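Side-chain contacts in putative iron-uptake ABC transport system,periplasmic iron-binding protein (Campylobacter jejuni, PDB 3E13), which binds ferric iron and, as the periplasmic component of a putative ABC uptake system, probably hands it on to a membrane transporter: residues I41-L44 with S45-S49; I61-L64 with T65-K68; G177-R180 with D181-R184; I262-I265 with L266-N270. All coordinates share one frame; numbering follows the deposited sequence.

Contact 1 (I41-L44 with S45-S49)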
loop_
_atom_site.group_PDB
_atom_site.type_symbol
_atom_site.label_atom_id
_atom_site.label_comp_id
_atom_site.label_asym_id
_atom_site.label_seq_id
_atom_site.Cartn_x
_atom_site.Cartn_y
_atom_site.Cartn_z
ATOM N N ILE A 41 -4.139 -11.663 9.864
ATOM C CA ILE A 41 -4.431 -11.098 11.176
ATOM C C ILE A 41 -5.346 -12.044 11.976
ATOM O O ILE A 41 -5.105 -12.262 13.134
ATOM C CB ILE A 41 -5.042 -9.725 11.036
ATOM C CG1 ILE A 41 -3.971 -8.773 10.498
ATOM C CG2 ILE A 41 -5.588 -9.231 12.315
ATOM C CD1 ILE A 41 -4.501 -7.450 10.050
ATOM N N LYS A 42 -6.328 -12.603 11.310
ATOM C CA LYS A 42 -7.220 -13.567 11.971
ATOM C C LYS A 42 -6.418 -14.777 12.436
ATOM O O LYS A 42 -6.561 -15.263 13.585
ATOM C CB LYS A 42 -8.319 -13.983 11.013
ATOM C CG LYS A 42 -9.313 -14.971 11.602
ATOM C CD LYS A 42 -10.670 -14.933 10.865
ATOM C CE LYS A 42 -11.816 -14.663 11.861
ATOM N NZ LYS A 42 -11.580 -15.317 13.195
ATOM N N ARG A 43 -5.555 -15.262 11.544
ATOM C CA ARG A 43 -4.696 -16.382 11.872
ATOM C C ARG A 43 -3.763 -16.084 13.042
ATOM O O ARG A 43 -3.584 -16.896 13.957
ATOM C CB ARG A 43 -3.903 -16.744 10.635
ATOM C CG ARG A 43 -2.986 -17.850 10.737
ATOM C CD ARG A 43 -2.557 -18.356 9.349
ATOM N NE ARG A 43 -1.520 -19.345 9.490
ATOM C CZ ARG A 43 -0.880 -19.922 8.494
ATOM N NH1 ARG A 43 -1.152 -19.619 7.247
ATOM N NH2 ARG A 43 0.037 -20.804 8.772
ATOM N N LEU A 44 -3.087 -14.929 13.014
ATOM C CA LEU A 44 -2.277 -14.561 14.151
ATOM C C LEU A 44 -3.043 -14.497 15.477
ATOM O O LEU A 44 -2.511 -14.865 16.531
ATOM C CB LEU A 44 -1.579 -13.229 13.889
ATOM C CG LEU A 44 -0.425 -13.270 12.879
ATOM C CD1 LEU A 44 -0.070 -11.838 12.426
ATOM C CD2 LEU A 44 0.765 -13.963 13.494
ATOM N N SER A 45 -4.265 -13.978 15.437
ATOM C CA SER A 45 -5.117 -13.908 16.630
ATOM C C SER A 45 -5.462 -15.283 17.170
ATOM O O SER A 45 -5.346 -15.477 18.383
ATOM C CB SER A 45 -6.392 -13.083 16.398
ATOM O OG SER A 45 -6.071 -11.708 16.209
ATOM N N LEU A 46 -5.902 -16.193 16.292
ATOM C CA LEU A 46 -6.258 -17.556 16.701
ATOM C C LEU A 46 -5.060 -18.376 17.149
ATOM O O LEU A 46 -5.149 -19.143 18.100
ATOM C CB LEU A 46 -7.021 -18.272 15.587
ATOM C CG LEU A 46 -8.432 -17.713 15.407
ATOM C CD1 LEU A 46 -8.975 -18.163 14.067
ATOM C CD2 LEU A 46 -9.381 -18.043 16.597
ATOM N N GLU A 47 -3.909 -18.203 16.491
ATOM C CA GLU A 47 -2.712 -18.960 16.810
ATOM C C GLU A 47 -2.096 -18.451 18.105
ATOM O O GLU A 47 -1.551 -19.236 18.879
ATOM C CB GLU A 47 -1.705 -18.882 15.644
ATOM C CG GLU A 47 -2.166 -19.633 14.392
ATOM C CD GLU A 47 -1.234 -19.497 13.196
ATOM O OE1 GLU A 47 -0.241 -18.744 13.268
ATOM O OE2 GLU A 47 -1.514 -20.143 12.175
ATOM N N GLY A 48 -2.231 -17.137 18.342
ATOM C CA GLY A 48 -1.787 -16.496 19.562
ATOM C C GLY A 48 -0.313 -16.746 19.830
ATOM O O GLY A 48 0.531 -16.763 18.908
ATOM N N SER A 49 -0.001 -17.008 21.093
ATOM C CA SER A 49 1.376 -17.222 21.509
ATOM C C SER A 49 2.009 -18.450 20.870
ATOM O O SER A 49 3.245 -18.525 20.756
ATOM C CB SER A 49 1.460 -17.283 23.044
ATOM O OG SER A 49 0.807 -18.429 23.527
HETATM O O HOH W 1 0.157 -14.701 16.982
#
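Residues 41-47 form the last turns of helix 37-47, with Gly48 and Ser49 following, and the carbonyls of Ile41, Lys42 and Arg43 accept the backbone N-H groups of Ser45, Leu46 and Glu47 in turn. The series closes with Gly48 N on Leu44 O (2.9 Å), the donor standing above the carbonyl plane. At Gly48 the chain leaves helical geometry with a positive phi of 56°. A water donates to both Leu44 O (2.7 Å) and Gly48 O (2.8 Å), joining the carbonyl that accepts the closing bond to the residue that turns away.

One turn of helix separates Arg43 from Glu47, and the two form an i to i+4 salt bridge. Arg43 runs out extended, its CG anti to the backbone N (chi1 -179°), while Glu47 leans back over the preceding turn. The contact uses the NE edge of the guanidinium: Arg43 NE gives its N-H to Glu47 OE2 at 2.8 Å, in the guanidinium plane, reaching the syn side of the oxygen from well out of the carboxylate plane. Carboxylate and guanidinium are turned almost at right angles, 80° between planes. The aliphatic part of the arginine takes part too, with Arg43 CG 3.1 Å from Glu47 OE2. The other oxygen, Glu47 OE1, is bound to Ser51 and to Tyr7 of strand 3-8, which ties the helix end to the sheet.

On another flank Lys42 and Leu46 lie alongside each other, and Lys42 CG packs against Leu46 CD1 at 4.0 Å. Leu44 instead faces the interior, against Tyr7, Phe56 and Leu72.

Contact 2 (I61-L64 with T65-K68)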
loop_
_atom_site.group_PDB
_atom_site.type_symbol
_atom_site.label_atom_id
_atom_site.label_comp_id
_atom_site.label_asym_id
_atom_site.label_seq_id
_atom_site.Cartn_x
_atom_site.Cartn_y
_atom_site.Cartn_z
ATOM N N ILE A 61 -0.459 0.587 6.112
ATOM C CA ILE A 61 -0.315 1.058 7.504
ATOM C C ILE A 61 -1.396 0.470 8.413
ATOM O O ILE A 61 -1.088 0.033 9.522
ATOM C CB ILE A 61 -0.304 2.622 7.639
ATOM C CG1 ILE A 61 -0.187 3.060 9.117
ATOM C CG2 ILE A 61 -1.544 3.287 6.978
ATOM C CD1 ILE A 61 0.997 2.510 9.886
ATOM N N SER A 62 -2.637 0.483 7.942
ATOM C CA SER A 62 -3.727 0.172 8.865
ATOM C C SER A 62 -3.698 -1.280 9.325
ATOM O O SER A 62 -3.992 -1.569 10.485
ATOM C CB SER A 62 -5.103 0.560 8.277
ATOM O OG SER A 62 -5.127 1.963 7.963
ATOM N N ASN A 63 -3.264 -2.170 8.458
ATOM C CA ASN A 63 -3.072 -3.564 8.821
ATOM C C ASN A 63 -2.042 -3.741 9.950
ATOM O O ASN A 63 -2.189 -4.578 10.797
ATOM C CB ASN A 63 -2.633 -4.404 7.644
ATOM C CG ASN A 63 -3.681 -4.522 6.557
ATOM O OD1 ASN A 63 -3.368 -4.704 5.374
ATOM N ND2 ASN A 63 -4.996 -4.517 6.972
ATOM N N LEU A 64 -0.954 -2.974 9.912
ATOM C CA LEU A 64 0.010 -2.994 10.988
ATOM C C LEU A 64 -0.602 -2.492 12.270
ATOM O O LEU A 64 -0.372 -3.074 13.311
ATOM C CB LEU A 64 1.237 -2.113 10.638
ATOM C CG LEU A 64 2.044 -2.731 9.508
ATOM C CD1 LEU A 64 2.883 -1.620 8.866
ATOM C CD2 LEU A 64 2.951 -3.892 9.968
ATOM N N THR A 65 -1.324 -1.369 12.218
ATOM C CA THR A 65 -1.932 -0.844 13.446
ATOM C C THR A 65 -3.023 -1.779 13.981
ATOM O O THR A 65 -3.215 -1.888 15.208
ATOM C CB THR A 65 -2.451 0.570 13.267
ATOM O OG1 THR A 65 -3.455 0.575 12.271
ATOM C CG2 THR A 65 -1.429 1.438 12.697
ATOM N N GLU A 66 -3.761 -2.405 13.101
ATOM C CA GLU A 66 -4.785 -3.398 13.535
ATOM C C GLU A 66 -4.090 -4.504 14.315
ATOM O O GLU A 66 -4.548 -4.899 15.397
ATOM C CB GLU A 66 -5.521 -4.046 12.357
ATOM C CG GLU A 66 -6.540 -3.168 11.674
ATOM C CD GLU A 66 -7.164 -3.784 10.447
ATOM O OE1 GLU A 66 -8.432 -3.758 10.386
ATOM O OE2 GLU A 66 -6.449 -4.303 9.532
ATOM N N ALA A 67 -2.999 -5.023 13.759
ATOM C CA ALA A 67 -2.250 -6.069 14.419
ATOM C C ALA A 67 -1.694 -5.617 15.768
ATOM O O ALA A 67 -1.779 -6.318 16.775
ATOM C CB ALA A 67 -1.180 -6.625 13.472
ATOM N N LYS A 68 -1.157 -4.409 15.817
ATOM C CA LYS A 68 -0.693 -3.839 17.035
ATOM C C LYS A 68 -1.801 -3.784 18.082
ATOM O O LYS A 68 -1.609 -4.212 19.228
ATOM C CB LYS A 68 -0.171 -2.411 16.793
ATOM C CG LYS A 68 0.320 -1.754 18.066
ATOM C CD LYS A 68 0.684 -0.281 17.800
ATOM C CE LYS A 68 1.177 0.356 19.064
ATOM N NZ LYS A 68 1.337 1.831 18.972
#
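The amide of Asn63 and the carboxylate of Glu66 lie side by side, their planes only 21° apart, and ND2 of one meets OE2 of the other. Asn63 ND2 donates to Glu66 OE2 over 3.0 Å with an N-H...O angle of 154°. The oxygen sits in the amide plane and is approached nearly end-on along its C-O bond, so this i to i+3 bond joins two groups turned nearly parallel. Both side chains point the same way from the helix; the extended Glu66 chain passes back over the turn, bringing its CG to 3.2 Å from Ser62 O.

That carbonyl is held twice. Glu66 N binds Ser62 O as the regular helical donor at 2.8 Å, and the hydroxyl Thr65 OG1 donates to the same oxygen, also at 2.8 Å, from well to the side. Thr65 places OG1 between its backbone N and carbonyl carbon (chi1 61°), which folds the hydroxyl back onto the preceding turn and leaves CG2 to face Ile61. There Ile61 CD1 and Thr65 CG2 touch at 3.9 Å, an apolar pair covered by Trp96 and by Ala302 of helix 298-302. The buried Ser62 OG finds its partner in Thr146, while Lys68 reaches outward to Asp91 and Asp93.

At the start of the helix, Asp60 OD1 binds Asn63 N. Helix 61-69 directly follows strand 55-58, in the alternation of strands and helices seen in periplasmic solute-binding proteins, and Asn63 lies near the iron site without reaching it, its side chain about 7 Å from that of the metal ligand Tyr143.

Contact 3 (G177-R180 with D181-R184)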
loop_
_atom_site.group_PDB
_atom_site.type_symbol
_atom_site.label_atom_id
_atom_site.label_comp_id
_atom_site.label_asym_id
_atom_site.label_seq_id
_atom_site.Cartn_x
_atom_site.Cartn_y
_atom_site.Cartn_z
ATOM N N GLY A 177 -11.202 -7.640 -9.338
ATOM C CA GLY A 177 -9.791 -7.768 -9.079
ATOM C C GLY A 177 -9.121 -6.517 -8.523
ATOM O O GLY A 177 -9.776 -5.654 -7.930
ATOM N N GLY A 178 -7.804 -6.453 -8.675
ATOM C CA GLY A 178 -6.999 -5.451 -7.981
ATOM C C GLY A 178 -6.564 -4.357 -8.943
ATOM O O GLY A 178 -7.019 -4.272 -10.079
ATOM N N ASP A 179 -5.725 -3.479 -8.417
ATOM C CA ASP A 179 -5.243 -2.314 -9.125
ATOM C C ASP A 179 -4.863 -2.548 -10.597
ATOM O O ASP A 179 -5.167 -1.713 -11.432
ATOM C CB ASP A 179 -4.041 -1.724 -8.390
ATOM C CG ASP A 179 -4.388 -1.022 -7.089
ATOM O OD1 ASP A 179 -5.277 -1.509 -6.330
ATOM O OD2 ASP A 179 -3.727 -0.031 -6.667
ATOM N N ARG A 180 -4.114 -3.630 -10.889
ATOM C CA ARG A 180 -3.692 -3.874 -12.261
ATOM C C ARG A 180 -4.885 -4.170 -13.170
ATOM O O ARG A 180 -4.846 -3.921 -14.382
ATOM C CB ARG A 180 -2.678 -4.988 -12.315
ATOM C CG ARG A 180 -1.341 -4.595 -11.732
ATOM C CD ARG A 180 -0.398 -5.687 -11.625
ATOM N NE ARG A 180 -0.703 -6.384 -10.404
ATOM C CZ ARG A 180 0.129 -7.139 -9.725
ATOM N NH1 ARG A 180 1.375 -7.309 -10.133
ATOM N NH2 ARG A 180 -0.298 -7.690 -8.595
ATOM N N ASP A 181 -5.924 -4.789 -12.597
ATOM C CA ASP A 181 -7.156 -5.023 -13.338
ATOM C C ASP A 181 -7.933 -3.731 -13.627
ATOM O O ASP A 181 -8.430 -3.523 -14.747
ATOM C CB ASP A 181 -7.990 -6.079 -12.591
ATOM C CG ASP A 181 -7.202 -7.341 -12.335
ATOM O OD1 ASP A 181 -6.774 -7.950 -13.327
ATOM O OD2 ASP A 181 -6.935 -7.790 -11.190
ATOM N N GLN A 182 -8.016 -2.826 -12.651
ATOM C CA GLN A 182 -8.598 -1.526 -12.856
ATOM C C GLN A 182 -7.801 -0.795 -13.939
ATOM O O GLN A 182 -8.383 -0.164 -14.797
ATOM C CB GLN A 182 -8.606 -0.703 -11.561
ATOM C CG GLN A 182 -9.830 -1.062 -10.652
ATOM C CD GLN A 182 -9.544 -2.206 -9.722
ATOM O OE1 GLN A 182 -10.273 -3.260 -9.655
ATOM N NE2 GLN A 182 -8.512 -2.051 -8.983
ATOM N N ALA A 183 -6.475 -0.934 -13.918
ATOM C CA ALA A 183 -5.660 -0.280 -14.940
ATOM C C ALA A 183 -6.004 -0.807 -16.343
ATOM O O ALA A 183 -6.030 -0.053 -17.324
ATOM C CB ALA A 183 -4.175 -0.533 -14.668
ATOM N N ARG A 184 -6.205 -2.106 -16.440
ATOM C CA ARG A 184 -6.563 -2.699 -17.731
ATOM C C ARG A 184 -7.904 -2.134 -18.190
ATOM O O ARG A 184 -8.089 -1.877 -19.394
ATOM C CB ARG A 184 -6.638 -4.225 -17.662
ATOM C CG ARG A 184 -6.767 -4.940 -19.048
ATOM C CD ARG A 184 -7.269 -6.398 -18.890
ATOM N NE ARG A 184 -7.497 -7.108 -20.162
ATOM C CZ ARG A 184 -8.312 -8.183 -20.324
ATOM N NH1 ARG A 184 -9.000 -8.711 -19.294
ATOM N NH2 ARG A 184 -8.449 -8.724 -21.536
#
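Gly178 occupies the N-cap position of helix 179-188, and its carbonyl receives the first helical bond, from Gln182 N (3.1 Å), with a weak one from Asp181 N. The backbone N-H of Gly178 points to the side chain three residues on: Gly178 N donates to Asp181 OD2 over 3.0 Å, with an angle of 150° at the hydrogen. This is one half of a capping box, the half in which the N3 side chain binds the N-cap nitrogen; glycine has no side chain to supply the return bond. Asp181 turns CG back beside its own backbone N (chi1 -54°), which brings the carboxylate to the beginning of the helix. OD2 is met on its anti lone pair, facing away from OD1. A carboxylate at this end would probably be stabilised by the helix dipole.

The following turns continue with Ala183 N on Asp179 O (2.9 Å) and Arg184 N on Arg180 O (3.1 Å). Ala183 turns its CB onto this backbone, 3.5 Å from Arg180 O, and packs with Met196, Leu204 and Val215.

Asp179, the first helical residue, has its carboxylate bound by partners beyond the two segments. One oxygen takes the salt bridge from Arg104 and the N-H of Asn197, the other the salt bridge from Arg137; two arginines thus probably balance the charge of this buried carboxylate. It also touches Tyr200, an iron ligand, which makes Asp179 a second-shell residue of the metal site. Just before the N-cap, Gly177 CA rests 3.6 Å from Asp181 OD2, the oxygen that takes the Gly178 N-H.

Contact 4 (I262-I265 with L266-N270)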
loop_
_atom_site.group_PDB
_atom_site.type_symbol
_atom_site.label_atom_id
_atom_site.label_comp_id
_atom_site.label_asym_id
_atom_site.label_seq_id
_atom_site.Cartn_x
_atom_site.Cartn_y
_atom_site.Cartn_z
ATOM N N ILE A 262 18.691 -3.484 -0.557
ATOM C CA ILE A 262 17.321 -3.936 -0.591
ATOM C C ILE A 262 16.382 -2.758 -0.889
ATOM O O ILE A 262 15.413 -2.906 -1.647
ATOM C CB ILE A 262 16.977 -4.641 0.714
ATOM C CG1 ILE A 262 17.899 -5.839 0.909
ATOM C CG2 ILE A 262 15.532 -5.065 0.738
ATOM C CD1 ILE A 262 17.835 -6.911 -0.253
ATOM N N GLN A 263 16.681 -1.588 -0.327
ATOM C CA GLN A 263 15.906 -0.406 -0.643
ATOM C C GLN A 263 16.029 -0.061 -2.117
ATOM O O GLN A 263 15.068 0.360 -2.753
ATOM C CB GLN A 263 16.309 0.753 0.256
ATOM C CG GLN A 263 15.913 0.510 1.699
ATOM C CD GLN A 263 14.512 0.950 1.962
ATOM O OE1 GLN A 263 14.171 2.101 1.729
ATOM N NE2 GLN A 263 13.675 0.020 2.380
ATOM N N LYS A 264 17.226 -0.265 -2.682
ATOM C CA LYS A 264 17.403 -0.068 -4.118
ATOM C C LYS A 264 16.567 -1.076 -4.959
ATOM O O LYS A 264 15.951 -0.691 -5.950
ATOM C CB LYS A 264 18.887 -0.090 -4.509
ATOM C CG LYS A 264 19.092 0.422 -5.980
ATOM C CD LYS A 264 18.348 1.727 -6.307
ATOM C CE LYS A 264 18.978 2.520 -7.458
ATOM N NZ LYS A 264 17.987 3.317 -8.174
ATOM N N ILE A 265 16.510 -2.332 -4.561
ATOM C CA ILE A 265 15.685 -3.303 -5.276
ATOM C C ILE A 265 14.210 -2.913 -5.200
ATOM O O ILE A 265 13.456 -3.049 -6.158
ATOM C CB ILE A 265 15.906 -4.704 -4.710
ATOM C CG1 ILE A 265 17.330 -5.187 -5.062
ATOM C CG2 ILE A 265 14.778 -5.680 -5.155
ATOM C CD1 ILE A 265 17.630 -6.505 -4.448
ATOM N N LEU A 266 13.785 -2.436 -4.046
ATOM C CA LEU A 266 12.376 -2.069 -3.880
ATOM C C LEU A 266 11.962 -0.972 -4.852
ATOM O O LEU A 266 10.835 -0.994 -5.338
ATOM C CB LEU A 266 12.108 -1.691 -2.446
ATOM C CG LEU A 266 12.081 -2.885 -1.449
ATOM C CD1 LEU A 266 12.289 -2.426 -0.025
ATOM C CD2 LEU A 266 10.821 -3.669 -1.583
ATOM N N THR A 267 12.861 -0.023 -5.167
ATOM C CA THR A 267 12.508 0.969 -6.178
ATOM C C THR A 267 12.828 0.513 -7.616
ATOM O O THR A 267 12.054 0.780 -8.541
ATOM C CB THR A 267 13.098 2.349 -5.808
ATOM O OG1 THR A 267 12.560 3.357 -6.662
ATOM C CG2 THR A 267 14.611 2.435 -5.994
ATOM N N ASP A 268 13.925 -0.215 -7.798
ATOM C CA ASP A 268 14.333 -0.643 -9.125
ATOM C C ASP A 268 13.495 -1.785 -9.718
ATOM O O ASP A 268 13.276 -1.825 -10.951
ATOM C CB ASP A 268 15.788 -1.036 -9.156
ATOM C CG ASP A 268 16.721 0.160 -9.175
ATOM O OD1 ASP A 268 16.338 1.373 -8.997
ATOM O OD2 ASP A 268 17.938 -0.069 -9.305
ATOM N N SER A 269 13.105 -2.714 -8.859
ATOM C CA SER A 269 12.404 -3.909 -9.261
ATOM C C SER A 269 10.910 -3.911 -8.903
ATOM O O SER A 269 10.154 -4.600 -9.573
ATOM C CB SER A 269 13.089 -5.159 -8.687
ATOM O OG SER A 269 14.396 -5.284 -9.283
ATOM N N ASN A 270 10.511 -3.142 -7.900
ATOM C CA ASN A 270 9.102 -3.042 -7.520
ATOM C C ASN A 270 8.480 -1.676 -7.673
ATOM O O ASN A 270 7.285 -1.534 -7.446
ATOM C CB ASN A 270 8.833 -3.615 -6.110
ATOM C CG ASN A 270 7.488 -4.312 -6.032
ATOM O OD1 ASN A 270 7.194 -5.163 -6.893
ATOM N ND2 ASN A 270 6.678 -3.958 -5.038
#
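Lys264 starts with CG anti to its backbone N (chi1 -168°) and then bends at chi2 (47°), while Asp268 sets its CG opposite the carbonyl carbon (chi1 -77°); together these torsions bring the ammonium and the carboxylate together across one helical turn. The result is an i to i+4 salt bridge near the C-terminal end of helix 260-268. Lys264 NZ donates to Asp268 OD1 at 2.7 Å, on the syn side of the oxygen, tilted a little from the carboxylate plane. The chain below the ammonium lies against the same group, with Lys264 CE 3.3 Å from Asp268 OD2. A second partner, the carbonyl of Glu280, shares the ammonium and ties the helix to the chain beyond strand 273-274.

On the buried side, Leu266 CD1 lies 3.7 Å from Gln263 NE2 and also packs on Ile262 CG2 (4.3 Å). The Gln263 amide is fixed by backbone on both ends: NE2 donates to Met257 O and Ile99 O, and OE1 accepts from Ile275 and Arg276. Ile18 of helix 14-26 covers Ile262, Ile265 and Leu266. Thr267 binds Glu272 O through OG1 and brings CG2 to 3.8 Å from Lys264 CD.

Farther along, Asn270 lies beside the iron site, where it touches the metal ligand Tyr12 and donates through ND2 to Glu272 OE1. Ile265 O takes two donors, a short bond from Ser269 N at 2.7 Å and a weak one at 3.4 Å from Asn270 N, which also bonds weakly to Leu266 O.

In the fold
Contacts 1 and 2 are neighbours: helices 37-47 and 61-69 pack together through Ile41 CD1, which lies 3.7 Å from Glu66 OE2, on the oxygen held by Asn63. Contacts 3 and 4 do not touch, yet their nearest atoms are about 7 Å apart, and both border the iron, which is bound by His11, Tyr12, Tyr143, Tyr199 and Tyr200. The side chain of Asp179 lies about 6 Å from the metal and that of Asn270 about 7 Å. Contact 2 approaches less closely, the side chain of Asn63 being about 10 Å from the bound iron, and contact 1 is remote. Contacts 2 and 3 lie on opposite sides of the chain's centre, 24 Å between centres.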